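Local coordinates for protein alpha-L-arabinosidase (Xanthomonas axonopodis pv. citri, PDB 6D25) that probably hydrolyses alpha-L-arabinofuranosyl side groups of arabinoxylans, including those on internal di-substituted units, as a trimeric GH51 glycoside hydrolase, at residues A[73-77]-A[78-82]; A[153-156]-A[157-161]; A[179-182]-A[183-186]; A[298-301]-A[302-306]. All blocks are in the same frame, centred on the assembly; numbering follows the deposited sequence.

Contact 1 of 4, residues A[73-77]-A[78-82]; sequences PNTHG and YRNDV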
ATOM      1  N   PRO A  73      11.154 -33.789 -27.764  1.00 26.20           N
ATOM      2  CA  PRO A  73      12.475 -34.015 -27.183  1.00 24.94           C
ATOM      3  C   PRO A  73      12.868 -32.860 -26.244  1.00 23.76           C
ATOM      4  O   PRO A  73      12.777 -31.660 -26.625  1.00 21.70           O
ATOM      5  CB  PRO A  73      13.431 -34.117 -28.384  1.00 25.94           C
ATOM      6  CG  PRO A  73      12.538 -34.604 -29.520  1.00 26.00           C
ATOM      7  CD  PRO A  73      11.191 -34.009 -29.240  1.00 26.31           C
ATOM      8  N   ASN A  74      13.267 -33.222 -25.028  1.00 22.91           N
ATOM      9  CA  ASN A  74      13.432 -32.190 -24.014  1.00 22.92           C
ATOM     10  C   ASN A  74      14.523 -32.586 -23.025  1.00 23.76           C
ATOM     11  O   ASN A  74      14.854 -33.765 -22.883  1.00 24.12           O
ATOM     12  CB  ASN A  74      12.092 -31.898 -23.320  1.00 21.57           C
ATOM     13  CG  ASN A  74      11.674 -33.033 -22.414  1.00 21.75           C
ATOM     14  OD1 ASN A  74      12.105 -33.059 -21.249  1.00 22.03           O
ATOM     15  ND2 ASN A  74      10.844 -33.939 -22.923  1.00 20.70           N
ATOM     16  N   THR A  75      15.074 -31.570 -22.376  1.00 24.67           N
ATOM     17  CA  THR A  75      16.064 -31.715 -21.336  1.00 26.86           C
ATOM     18  C   THR A  75      15.460 -31.163 -20.047  1.00 26.01           C
ATOM     19  O   THR A  75      15.271 -29.951 -19.939  1.00 22.42           O
ATOM     20  CB  THR A  75      17.366 -30.978 -21.694  1.00 28.74           C
ATOM     21  OG1 THR A  75      17.870 -31.564 -22.898  1.00 29.86           O
ATOM     22  CG2 THR A  75      18.433 -31.024 -20.622  1.00 30.06           C
ATOM     23  N   HIS A  76      15.121 -32.065 -19.114  1.00 27.66           N
ATOM     24  CA  HIS A  76      14.480 -31.678 -17.826  1.00 28.17           C
ATOM     25  C   HIS A  76      13.217 -30.840 -18.082  1.00 25.40           C
ATOM     26  O   HIS A  76      12.888 -29.991 -17.266  1.00 25.15           O
ATOM     27  CB  HIS A  76      15.467 -30.931 -16.921  1.00 31.49           C
ATOM     28  CG  HIS A  76      16.664 -31.739 -16.567  1.00 36.03           C
ATOM     29  ND1 HIS A  76      16.575 -32.996 -15.964  1.00 41.83           N
ATOM     30  CD2 HIS A  76      17.975 -31.481 -16.738  1.00 38.86           C
ATOM     31  CE1 HIS A  76      17.796 -33.470 -15.768  1.00 42.20           C
ATOM     32  NE2 HIS A  76      18.678 -32.555 -16.233  1.00 41.11           N
ATOM     33  N   GLY A  77      12.518 -31.091 -19.185  1.00 23.27           N
ATOM     34  CA  GLY A  77      11.242 -30.433 -19.476  1.00 21.99           C
ATOM     35  C   GLY A  77      11.365 -29.240 -20.416  1.00 20.81           C
ATOM     36  O   GLY A  77      10.336 -28.732 -20.873  1.00 19.78           O
ATOM     37  N   TYR A  78      12.586 -28.800 -20.726  1.00 19.74           N
ATOM     38  CA  TYR A  78      12.801 -27.719 -21.693  1.00 19.89           C
ATOM     39  C   TYR A  78      12.999 -28.320 -23.087  1.00 19.42           C
ATOM     40  O   TYR A  78      13.857 -29.153 -23.271  1.00 20.25           O
ATOM     41  CB  TYR A  78      14.036 -26.891 -21.351  1.00 19.08           C
ATOM     42  CG  TYR A  78      14.187 -26.519 -19.908  1.00 18.68           C
ATOM     43  CD1 TYR A  78      13.275 -25.686 -19.304  1.00 17.70           C
ATOM     44  CD2 TYR A  78      15.253 -26.979 -19.155  1.00 19.60           C
ATOM     45  CE1 TYR A  78      13.389 -25.370 -17.962  1.00 17.90           C
ATOM     46  CE2 TYR A  78      15.404 -26.647 -17.817  1.00 19.66           C
ATOM     47  CZ  TYR A  78      14.440 -25.861 -17.215  1.00 18.14           C
ATOM     48  OH  TYR A  78      14.548 -25.530 -15.907  1.00 18.85           O
ATOM     49  N   ARG A  79      12.217 -27.875 -24.060  1.00 19.28           N
ATOM     50  CA  ARG A  79      12.326 -28.465 -25.397  1.00 19.39           C
ATOM     51  C   ARG A  79      13.718 -28.140 -25.979  1.00 19.38           C
ATOM     52  O   ARG A  79      14.222 -27.002 -25.928  1.00 19.29           O
ATOM     53  CB  ARG A  79      11.164 -28.030 -26.291  1.00 19.70           C
ATOM     54  CG  ARG A  79      11.043 -26.540 -26.542  1.00 19.44           C
ATOM     55  CD  ARG A  79       9.735 -26.269 -27.303  1.00 19.28           C
ATOM     56  NE  ARG A  79       9.779 -26.843 -28.632  1.00 18.94           N
ATOM     57  CZ  ARG A  79       8.717 -27.116 -29.367  1.00 19.10           C
ATOM     58  NH1 ARG A  79       8.887 -27.462 -30.620  1.00 18.45           N
ATOM     59  NH2 ARG A  79       7.482 -27.061 -28.829  1.00 18.46           N
ATOM     60  N   ASN A  80      14.330 -29.184 -26.533  1.00 20.26           N
ATOM     61  CA  ASN A  80      15.747 -29.145 -26.951  1.00 20.44           C
ATOM     62  C   ASN A  80      15.987 -28.150 -28.110  1.00 20.27           C
ATOM     63  O   ASN A  80      17.032 -27.499 -28.187  1.00 20.90           O
ATOM     64  CB  ASN A  80      16.191 -30.534 -27.393  1.00 21.73           C
ATOM     65  CG  ASN A  80      16.391 -31.492 -26.235  1.00 22.22           C
ATOM     66  OD1 ASN A  80      16.462 -31.070 -25.080  1.00 22.36           O
ATOM     67  ND2 ASN A  80      16.489 -32.772 -26.539  1.00 24.14           N
ATOM     68  N   ASP A  81      15.056 -28.113 -29.055  1.00 19.80           N
ATOM     69  CA  ASP A  81      15.209 -27.312 -30.277  1.00 19.60           C
ATOM     70  C   ASP A  81      15.327 -25.827 -29.899  1.00 19.14           C
ATOM     71  O   ASP A  81      16.201 -25.110 -30.436  1.00 18.51           O
ATOM     72  CB  ASP A  81      14.105 -27.600 -31.299  1.00 19.67           C
ATOM     73  CG  ASP A  81      12.649 -27.533 -30.804  1.00 19.66           C
ATOM     74  OD1 ASP A  81      12.415 -27.172 -29.639  1.00 18.40           O
ATOM     75  OD2 ASP A  81      11.737 -27.941 -31.594  1.00 20.64           O
ATOM     76  N   VAL A  82      14.495 -25.371 -28.968  1.00 18.35           N
ATOM     77  CA  VAL A  82      14.489 -23.972 -28.557  1.00 17.86           C
ATOM     78  C   VAL A  82      15.767 -23.655 -27.779  1.00 17.38           C
ATOM     79  O   VAL A  82      16.358 -22.592 -27.947  1.00 17.88           O
ATOM     80  CB  VAL A  82      13.217 -23.647 -27.751  1.00 17.36           C
ATOM     81  CG1 VAL A  82      13.326 -22.311 -27.035  1.00 17.56           C
ATOM     82  CG2 VAL A  82      11.991 -23.669 -28.637  1.00 18.47           C
TER
HETATM   83  O   HOH W   1      12.827 -30.406 -29.143  1.00 18.95           O
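T75 and N80 meet where a tight beta hairpin passes into helix 80-88, their side chains crossing at about a right angle. T75 OG1 donates to N80 OD1 over 2.6 Å, approaching at a tilt to the carbonyl plane of the amide. The threonine oxygen stands beside its own backbone N (chi1 -61°), and that torsion turns it to the helix-start asparagine. T75 N bonds Y78 O at 2.9 Å and Y78 N returns to T75 O at 3.0 Å, closing a hairpin with a two-residue loop, a type I' turn with H76 and G77 at its corners; N80 N to P73 O, 2.9 Å and nearly straight, lies one step further. Just before the turn, N74 OD1 accepts from G77 N, an Asx motif. Packing is densest at Y78, whose CD2 lies 3.1 Å from T75 O, while the ring meets that of F142 and its OH bonds E138 O on helix 136-146. The ends are looser: P73 at one and the imidazole of H76 at the turn are exposed, and a water bridges P73 O and D81 N. R79, on the same side of the hairpin as N74, grips D81 side-on, NE to OD1 at 2.8 Å and NH1 to OD2, both syn and in the guanidinium plane. Pairing this buried arginine with a carboxylate, and its NH2 with carbonyls of G62 and G386, probably offsets its charge.

Contact 2 of 4, residues A[153-156]-A[157-161]; sequences AGNV and GDAAP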
ATOM      1  N   ALA A 153      11.117 -10.044 -12.780  1.00 15.39           N
ATOM      2  CA  ALA A 153      10.097  -8.984 -12.665  1.00 15.75           C
ATOM      3  C   ALA A 153       9.268  -9.237 -11.409  1.00 15.42           C
ATOM      4  O   ALA A 153       8.534 -10.223 -11.336  1.00 15.60           O
ATOM      5  CB  ALA A 153       9.232  -8.929 -13.892  1.00 16.08           C
ATOM      6  N   GLY A 154       9.425  -8.354 -10.419  1.00 15.78           N
ATOM      7  CA  GLY A 154       8.737  -8.505  -9.126  1.00 16.06           C
ATOM      8  C   GLY A 154       7.374  -7.821  -9.079  1.00 16.65           C
ATOM      9  O   GLY A 154       7.065  -6.862  -9.836  1.00 17.06           O
ATOM     10  N   ASN A 155       6.524  -8.333  -8.199  1.00 16.44           N
ATOM     11  CA  ASN A 155       5.140  -7.897  -8.020  1.00 17.06           C
ATOM     12  C   ASN A 155       5.105  -6.751  -6.995  1.00 17.70           C
ATOM     13  O   ASN A 155       5.333  -6.951  -5.788  1.00 17.48           O
ATOM     14  CB  ASN A 155       4.269  -9.065  -7.548  1.00 17.32           C
ATOM     15  CG  ASN A 155       2.795  -8.718  -7.383  1.00 17.98           C
ATOM     16  OD1 ASN A 155       2.452  -7.555  -7.222  1.00 18.83           O
ATOM     17  ND2 ASN A 155       1.909  -9.711  -7.383  1.00 17.45           N
ATOM     18  N   VAL A 156       4.777  -5.559  -7.497  1.00 18.52           N
ATOM     19  CA  VAL A 156       4.527  -4.405  -6.703  1.00 20.83           C
ATOM     20  C   VAL A 156       3.027  -4.070  -6.660  1.00 21.33           C
ATOM     21  O   VAL A 156       2.519  -3.685  -5.601  1.00 25.01           O
ATOM     22  CB  VAL A 156       5.378  -3.245  -7.245  1.00 22.26           C
ATOM     23  CG1 VAL A 156       4.899  -1.920  -6.756  1.00 23.59           C
ATOM     24  CG2 VAL A 156       6.835  -3.460  -6.891  1.00 22.15           C
ATOM     25  N   GLY A 157       2.307  -4.316  -7.719  1.00 21.23           N
ATOM     26  CA  GLY A 157       0.912  -3.882  -7.828  1.00 21.40           C
ATOM     27  C   GLY A 157      -0.029  -4.515  -6.814  1.00 20.42           C
ATOM     28  O   GLY A 157      -0.775  -3.800  -6.150  1.00 20.38           O
ATOM     29  N   ASP A 158      -0.055  -5.845  -6.752  1.00 19.95           N
ATOM     30  CA  ASP A 158      -1.084  -6.487  -5.935  1.00 21.84           C
ATOM     31  C   ASP A 158      -0.529  -7.229  -4.708  1.00 21.00           C
ATOM     32  O   ASP A 158      -1.321  -7.641  -3.827  1.00 22.41           O
ATOM     33  CB  ASP A 158      -2.071  -7.255  -6.820  1.00 24.40           C
ATOM     34  CG  ASP A 158      -1.916  -8.744  -6.911  1.00 25.72           C
ATOM     35  OD1 ASP A 158      -0.808  -9.228  -6.650  1.00 27.09           O
ATOM     36  OD2 ASP A 158      -2.909  -9.377  -7.271  1.00 34.90           O
ATOM     37  N   ALA A 159       0.760  -7.143  -4.470  1.00 20.21           N
ATOM     38  CA  ALA A 159       1.391  -7.782  -3.295  1.00 20.13           C
ATOM     39  C   ALA A 159       1.904  -6.713  -2.336  1.00 20.39           C
ATOM     40  O   ALA A 159       2.243  -5.586  -2.752  1.00 20.77           O
ATOM     41  CB  ALA A 159       2.547  -8.630  -3.781  1.00 19.56           C
ATOM     42  N   ALA A 160       2.074  -7.094  -1.076  1.00 21.34           N
ATOM     43  CA  ALA A 160       2.835  -6.300  -0.096  1.00 21.16           C
ATOM     44  C   ALA A 160       4.343  -6.465  -0.364  1.00 20.32           C
ATOM     45  O   ALA A 160       4.764  -7.427  -1.045  1.00 20.80           O
ATOM     46  CB  ALA A 160       2.450  -6.743   1.293  1.00 21.63           C
ATOM     47  N   PRO A 161       5.183  -5.542   0.127  1.00 20.26           N
ATOM     48  CA  PRO A 161       6.597  -5.604  -0.215  1.00 20.05           C
ATOM     49  C   PRO A 161       7.305  -6.879   0.278  1.00 19.96           C
ATOM     50  O   PRO A 161       8.352  -7.277  -0.250  1.00 18.45           O
ATOM     51  CB  PRO A 161       7.226  -4.359   0.445  1.00 20.67           C
ATOM     52  CG  PRO A 161       6.056  -3.407   0.590  1.00 20.93           C
ATOM     53  CD  PRO A 161       4.865  -4.310   0.871  1.00 20.98           C
TER
HETATM   54  O   HOH W   2       6.216  -7.572  -3.267  1.00 17.99           O
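N155 and D158 face each other across a sharp bend, and polar bonds from one amide do most of the work. N155 ND2 donates to D158 OD1 at 2.9 Å, almost straight and close to the amide plane, meeting the carboxylate on its anti side with the two planes 22° apart. On the same amide, OD1 takes D158 N at 3.1 Å on an in-plane lone pair and, weakly, A159 N. CG stands anti to the backbone N (chi1 -178°), and that torsion carries the amide to the backbone N-H groups of D158 and A159; Y105 O takes a further bond from ND2, which should leave the group little freedom to flip. Beyond these bonds, the A159 methyl CB packs on the amide, 3.6 Å from N155 CG. Solvent adds one bridge, a water that donates to both N155 O and A160 O at 2.7 Å each. Other chains take part too: G157 O accepts from R221 NE of the second subunit, and A160 packs on D158 of the third. The bend therefore lies at a trimer contact, on the loop that leads from strand 149-154 of the parallel eight-stranded barrel into helix 161-172, with V156 packed against V218 and Y222 of helix 212-224.

Contact 3 of 4, residues A[179-182]-A[183-186]; sequences LANE and RRAN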
ATOM      1  N   LEU A 179      14.049 -19.794   4.295  1.00 18.63           N
ATOM      2  CA  LEU A 179      13.736 -19.630   2.882  1.00 18.59           C
ATOM      3  C   LEU A 179      14.855 -20.262   2.029  1.00 17.62           C
ATOM      4  O   LEU A 179      14.563 -20.921   1.021  1.00 17.32           O
ATOM      5  CB  LEU A 179      13.552 -18.144   2.545  1.00 19.41           C
ATOM      6  CG  LEU A 179      12.200 -17.552   2.939  1.00 20.66           C
ATOM      7  CD1 LEU A 179      12.238 -16.006   2.954  1.00 20.82           C
ATOM      8  CD2 LEU A 179      11.118 -18.031   1.968  1.00 21.29           C
ATOM      9  N   ALA A 180      16.108 -20.085   2.404  1.00 16.99           N
ATOM     10  CA  ALA A 180      17.194 -20.725   1.665  1.00 17.04           C
ATOM     11  C   ALA A 180      17.049 -22.253   1.753  1.00 17.52           C
ATOM     12  O   ALA A 180      17.272 -22.949   0.780  1.00 17.67           O
ATOM     13  CB  ALA A 180      18.541 -20.289   2.198  1.00 17.17           C
ATOM     14  N   ASN A 181      16.694 -22.772   2.918  1.00 17.74           N
ATOM     15  CA  ASN A 181      16.560 -24.207   3.089  1.00 18.60           C
ATOM     16  C   ASN A 181      15.357 -24.756   2.291  1.00 18.53           C
ATOM     17  O   ASN A 181      15.344 -25.917   1.911  1.00 18.34           O
ATOM     18  CB  ASN A 181      16.436 -24.580   4.546  1.00 19.81           C
ATOM     19  CG  ASN A 181      17.724 -24.366   5.324  1.00 21.04           C
ATOM     20  OD1 ASN A 181      18.792 -24.229   4.747  1.00 22.61           O
ATOM     21  ND2 ASN A 181      17.647 -24.419   6.635  1.00 21.90           N
ATOM     22  N   GLU A 182      14.347 -23.935   2.074  1.00 18.36           N
ATOM     23  CA  GLU A 182      13.219 -24.298   1.269  1.00 19.34           C
ATOM     24  C   GLU A 182      13.645 -24.430  -0.208  1.00 18.03           C
ATOM     25  O   GLU A 182      13.257 -25.398  -0.887  1.00 17.25           O
ATOM     26  CB  GLU A 182      12.088 -23.284   1.464  1.00 21.46           C
ATOM     27  CG  GLU A 182      10.806 -23.718   0.808  1.00 24.73           C
ATOM     28  CD  GLU A 182       9.634 -22.761   1.011  1.00 28.41           C
ATOM     29  OE1 GLU A 182       9.753 -21.810   1.821  1.00 31.09           O
ATOM     30  OE2 GLU A 182       8.566 -23.047   0.397  1.00 30.71           O
ATOM     31  N   ARG A 183      14.443 -23.476  -0.703  1.00 16.86           N
ATOM     32  CA  ARG A 183      15.060 -23.621  -2.012  1.00 16.72           C
ATOM     33  C   ARG A 183      15.849 -24.951  -2.105  1.00 17.24           C
ATOM     34  O   ARG A 183      15.735 -25.692  -3.108  1.00 16.72           O
ATOM     35  CB  ARG A 183      15.977 -22.438  -2.302  1.00 16.41           C
ATOM     36  CG  ARG A 183      16.664 -22.515  -3.653  1.00 16.26           C
ATOM     37  CD  ARG A 183      17.880 -21.612  -3.796  1.00 16.22           C
ATOM     38  NE  ARG A 183      18.951 -21.941  -2.860  1.00 16.17           N
ATOM     39  CZ  ARG A 183      19.533 -21.090  -1.989  1.00 16.65           C
ATOM     40  NH1 ARG A 183      19.055 -19.866  -1.774  1.00 15.64           N
ATOM     41  NH2 ARG A 183      20.626 -21.503  -1.328  1.00 16.72           N
ATOM     42  N   ARG A 184      16.650 -25.242  -1.090  1.00 17.24           N
ATOM     43  CA  ARG A 184      17.427 -26.484  -1.073  1.00 18.40           C
ATOM     44  C   ARG A 184      16.488 -27.702  -1.090  1.00 18.36           C
ATOM     45  O   ARG A 184      16.765 -28.665  -1.816  1.00 19.20           O
ATOM     46  CB  ARG A 184      18.387 -26.537   0.117  1.00 19.13           C
ATOM     47  CG  ARG A 184      19.372 -25.377   0.176  1.00 20.00           C
ATOM     48  CD  ARG A 184      20.484 -25.596   1.204  1.00 21.71           C
ATOM     49  NE  ARG A 184      21.464 -24.520   1.100  1.00 22.80           N
ATOM     50  CZ  ARG A 184      21.458 -23.387   1.774  1.00 22.91           C
ATOM     51  NH1 ARG A 184      20.578 -23.208   2.739  1.00 23.04           N
ATOM     52  NH2 ARG A 184      22.320 -22.423   1.443  1.00 23.60           N
ATOM     53  N   ALA A 185      15.423 -27.688  -0.309  1.00 17.98           N
ATOM     54  CA  ALA A 185      14.448 -28.788  -0.240  1.00 18.01           C
ATOM     55  C   ALA A 185      13.839 -29.021  -1.642  1.00 18.12           C
ATOM     56  O   ALA A 185      13.530 -30.172  -2.009  1.00 17.94           O
ATOM     57  CB  ALA A 185      13.347 -28.469   0.761  1.00 17.93           C
ATOM     58  N   ASN A 186      13.660 -27.925  -2.394  1.00 17.46           N
ATOM     59  CA  ASN A 186      13.041 -27.964  -3.702  1.00 17.84           C
ATOM     60  C   ASN A 186      14.085 -28.286  -4.790  1.00 18.68           C
ATOM     61  O   ASN A 186      13.766 -28.256  -5.971  1.00 19.35           O
ATOM     62  CB  ASN A 186      12.314 -26.649  -3.978  1.00 17.02           C
ATOM     63  CG  ASN A 186      11.009 -26.548  -3.217  1.00 16.89           C
ATOM     64  OD1 ASN A 186      10.423 -27.578  -2.872  1.00 17.42           O
ATOM     65  ND2 ASN A 186      10.570 -25.347  -2.886  1.00 15.99           N
TER
HETATM   66  O   HOH W   3       8.234 -24.967  -1.131  1.00 16.73           O
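N181 and R184 cross at a slant, amide and guanidinium planes 62° apart, and N181 OD1 sits at the edge of the guanidinium, in its plane, 2.9 Å from R184 NH1. The bond is bent and weak, and NH1 also donates to T175 O. R184 reaches there by an extended chain; its CG, anti to the carbonyl carbon (chi1 -58°), passes 3.3 Å from A180 O. R183 takes another course: fully anti at chi1 but bent at chi3, it curls back until A180 O stands over the centre of its guanidinium face, 4.0 Å above the plane. The two arginine heads are close, R183 NH2 lying 3.3 Å above the R184 plane toward its rim; carbonyl oxygens of Y170, A173, R188 and D189 receive the nitrogens of R183 and probably spread its charge. These side chains leave the last turns of helix 178-185, where R183 N to L179 O, R184 N to A180 O and A185 N to N181 O bond back four residues, as in an alpha helix; N186 N still bonds E182 O as its residue departs from helical geometry. E182 and N186 run side by side, pointing the same way, with their flat ends 60° apart. A water joins them, donating to E182 OE2 at 2.5 Å and accepting from N186 ND2 at 2.9 Å. E182 OE1 forms a salt bridge with R108, and N186 ND2 bonds Y170 OH on helix 161-172.

Contact 4 of 4, residues A[298-301]-A[302-306]; sequences MDEL and ITKHS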
ATOM      1  N   MET A 298      11.557   5.532 -31.956  1.00 17.69           N
ATOM      2  CA  MET A 298      12.422   5.116 -30.828  1.00 17.88           C
ATOM      3  C   MET A 298      13.596   6.088 -30.622  1.00 18.08           C
ATOM      4  O   MET A 298      13.969   6.363 -29.480  1.00 16.67           O
ATOM      5  CB  MET A 298      12.947   3.700 -31.053  1.00 17.80           C
ATOM      6  CG  MET A 298      13.826   3.170 -29.936  1.00 18.66           C
ATOM      7  SD  MET A 298      12.965   2.859 -28.390  1.00 18.25           S
ATOM      8  CE  MET A 298      12.150   1.299 -28.718  1.00 18.08           C
ATOM      9  N   ASP A 299      14.198   6.598 -31.708  1.00 18.73           N
ATOM     10  CA  ASP A 299      15.348   7.460 -31.554  1.00 20.05           C
ATOM     11  C   ASP A 299      14.966   8.770 -30.834  1.00 20.04           C
ATOM     12  O   ASP A 299      15.664   9.203 -29.932  1.00 19.88           O
ATOM     13  CB  ASP A 299      16.031   7.776 -32.883  1.00 22.62           C
ATOM     14  CG  ASP A 299      17.319   8.557 -32.649  1.00 25.34           C
ATOM     15  OD1 ASP A 299      18.248   8.020 -32.079  1.00 27.44           O
ATOM     16  OD2 ASP A 299      17.341   9.720 -32.963  1.00 31.19           O
ATOM     17  N   GLU A 300      13.852   9.390 -31.240  1.00 19.89           N
ATOM     18  CA  GLU A 300      13.368  10.616 -30.606  1.00 20.67           C
ATOM     19  C   GLU A 300      13.036  10.360 -29.127  1.00 19.58           C
ATOM     20  O   GLU A 300      13.379  11.165 -28.260  1.00 19.12           O
ATOM     21  CB  GLU A 300      12.135  11.135 -31.358  1.00 22.99           C
ATOM     22  CG  GLU A 300      11.486  12.318 -30.693  1.00 26.83           C
ATOM     23  CD  GLU A 300      10.193  12.797 -31.341  1.00 30.66           C
ATOM     24  OE1 GLU A 300       9.873  12.335 -32.476  1.00 31.64           O
ATOM     25  OE2 GLU A 300       9.527  13.643 -30.691  1.00 33.10           O
ATOM     26  N   LEU A 301      12.338   9.257 -28.839  1.00 18.43           N
ATOM     27  CA  LEU A 301      11.969   8.921 -27.451  1.00 18.05           C
ATOM     28  C   LEU A 301      13.227   8.753 -26.598  1.00 17.75           C
ATOM     29  O   LEU A 301      13.310   9.330 -25.495  1.00 17.34           O
ATOM     30  CB  LEU A 301      11.148   7.634 -27.426  1.00 17.90           C
ATOM     31  CG  LEU A 301       9.797   7.682 -28.139  1.00 18.30           C
ATOM     32  CD1 LEU A 301       9.148   6.313 -28.066  1.00 18.20           C
ATOM     33  CD2 LEU A 301       8.864   8.750 -27.573  1.00 18.70           C
ATOM     34  N   ILE A 302      14.203   7.972 -27.065  1.00 17.19           N
ATOM     35  CA  ILE A 302      15.422   7.790 -26.283  1.00 16.84           C
ATOM     36  C   ILE A 302      16.115   9.136 -26.042  1.00 17.27           C
ATOM     37  O   ILE A 302      16.563   9.427 -24.922  1.00 15.90           O
ATOM     38  CB  ILE A 302      16.355   6.772 -26.946  1.00 16.82           C
ATOM     39  CG1 ILE A 302      15.747   5.370 -26.841  1.00 16.63           C
ATOM     40  CG2 ILE A 302      17.745   6.837 -26.347  1.00 16.98           C
ATOM     41  CD1 ILE A 302      16.452   4.306 -27.669  1.00 16.70           C
ATOM     42  N   THR A 303      16.185   9.960 -27.097  1.00 17.74           N
ATOM     43  CA  THR A 303      16.853  11.241 -27.004  1.00 18.65           C
ATOM     44  C   THR A 303      16.224  12.068 -25.894  1.00 18.49           C
ATOM     45  O   THR A 303      16.914  12.595 -25.018  1.00 18.31           O
ATOM     46  CB  THR A 303      16.859  11.962 -28.365  1.00 19.32           C
ATOM     47  OG1 THR A 303      17.581  11.091 -29.248  1.00 19.57           O
ATOM     48  CG2 THR A 303      17.497  13.325 -28.314  1.00 20.01           C
ATOM     49  N   LYS A 304      14.917  12.206 -25.952  1.00 18.53           N
ATOM     50  CA  LYS A 304      14.204  13.109 -25.040  1.00 18.71           C
ATOM     51  C   LYS A 304      14.160  12.530 -23.629  1.00 17.70           C
ATOM     52  O   LYS A 304      14.358  13.292 -22.669  1.00 17.81           O
ATOM     53  CB  LYS A 304      12.821  13.443 -25.589  1.00 19.81           C
ATOM     54  CG  LYS A 304      12.894  14.417 -26.749  1.00 21.45           C
ATOM     55  CD  LYS A 304      11.587  14.780 -27.374  1.00 23.65           C
ATOM     56  CE  LYS A 304      11.810  15.771 -28.502  1.00 25.69           C
ATOM     57  NZ  LYS A 304      10.565  15.987 -29.268  1.00 28.72           N
ATOM     58  N   HIS A 305      13.884  11.244 -23.476  1.00 17.03           N
ATOM     59  CA  HIS A 305      13.951  10.639 -22.118  1.00 16.76           C
ATOM     60  C   HIS A 305      15.370  10.750 -21.543  1.00 16.56           C
ATOM     61  O   HIS A 305      15.519  11.048 -20.358  1.00 16.56           O
ATOM     62  CB  HIS A 305      13.474   9.184 -22.130  1.00 16.52           C
ATOM     63  CG  HIS A 305      11.995   9.018 -22.309  1.00 17.06           C
ATOM     64  ND1 HIS A 305      11.070   9.553 -21.411  1.00 17.83           N
ATOM     65  CD2 HIS A 305      11.286   8.356 -23.253  1.00 16.94           C
ATOM     66  CE1 HIS A 305       9.855   9.243 -21.822  1.00 17.98           C
ATOM     67  NE2 HIS A 305       9.958   8.506 -22.940  1.00 17.58           N
ATOM     68  N   SER A 306      16.407  10.528 -22.369  1.00 16.09           N
ATOM     69  CA  SER A 306      17.818  10.654 -21.891  1.00 16.36           C
ATOM     70  C   SER A 306      18.080  12.073 -21.405  1.00 16.46           C
ATOM     71  O   SER A 306      18.746  12.262 -20.404  1.00 16.55           O
ATOM     72  CB  SER A 306      18.807  10.273 -22.984  1.00 16.33           C
ATOM     73  OG  SER A 306      18.656   8.906 -23.328  1.00 16.26           O
TER
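E300 and K304 lie one turn apart on helix 285-312, an outer helix of the (beta/alpha)8 barrel, and form an i to i+4 salt bridge on its exposed flank. K304 NZ meets E300 OE2 at 2.9 Å, on the anti side of that oxygen and well out of the carboxylate plane. Both chains are extended beyond CG, the glutamate leaving anti to its backbone N (chi1 174°) and the lysine anti to its carbonyl carbon, and these torsions bring NZ to OE2. On the inward flank M298 and I302 make the apolar counterpart, M298 CG lying 3.7 Å from I302 CD1. The methionine chain folds at chi2 and chi3, which keeps its sulfur beside the isoleucine, M298 SD to I302 CD1 3.8 Å.

One step out, the backbone fixes these spacings: I302 N to M298 O, K304 N to E300 O and H305 N to L301 O bond back four residues, the last 2.8 Å long. M298 and L301 pack on M265 and Y267 of strand 262-269, while F359 of helix 346-361 receives both M298 and I302. H305 turns to a different neighbour, its NE2 donating to D243 O and its ring meeting that of Y246. D299 OD1 bonds H362 NE2, linking the helix to the residues just after 346-361. The backbone oxygen of D299 is used twice: T303 N at 3.0 Å and T303 OG1 at 2.8 Å reach D299 O from opposite faces of its carbonyl plane.

Overall arrangement
The four contacts come in series along one chain, each a local turn, cap or helical segment rather than a long-range junction, and none touches another. Contact 2 follows strand 149-154 of the parallel eight-stranded barrel, and contact 4 lies on helix 285-312, which packs on that barrel's strand 262-269; their centres are 28 Å apart. Contacts 2 and 3 lie on the same side of the chain's centre, centres 22 Å apart, with helix 161-172 joining them in sequence. Contact 1, a hairpin leading into helix 80-88, sits across the chain's centre from contact 4, centres about 39 Å apart. Local geometry thus shapes separate parts of the barrel's surroundings; contact 2 meets both neighbouring subunits and contact 3 touches one through L179.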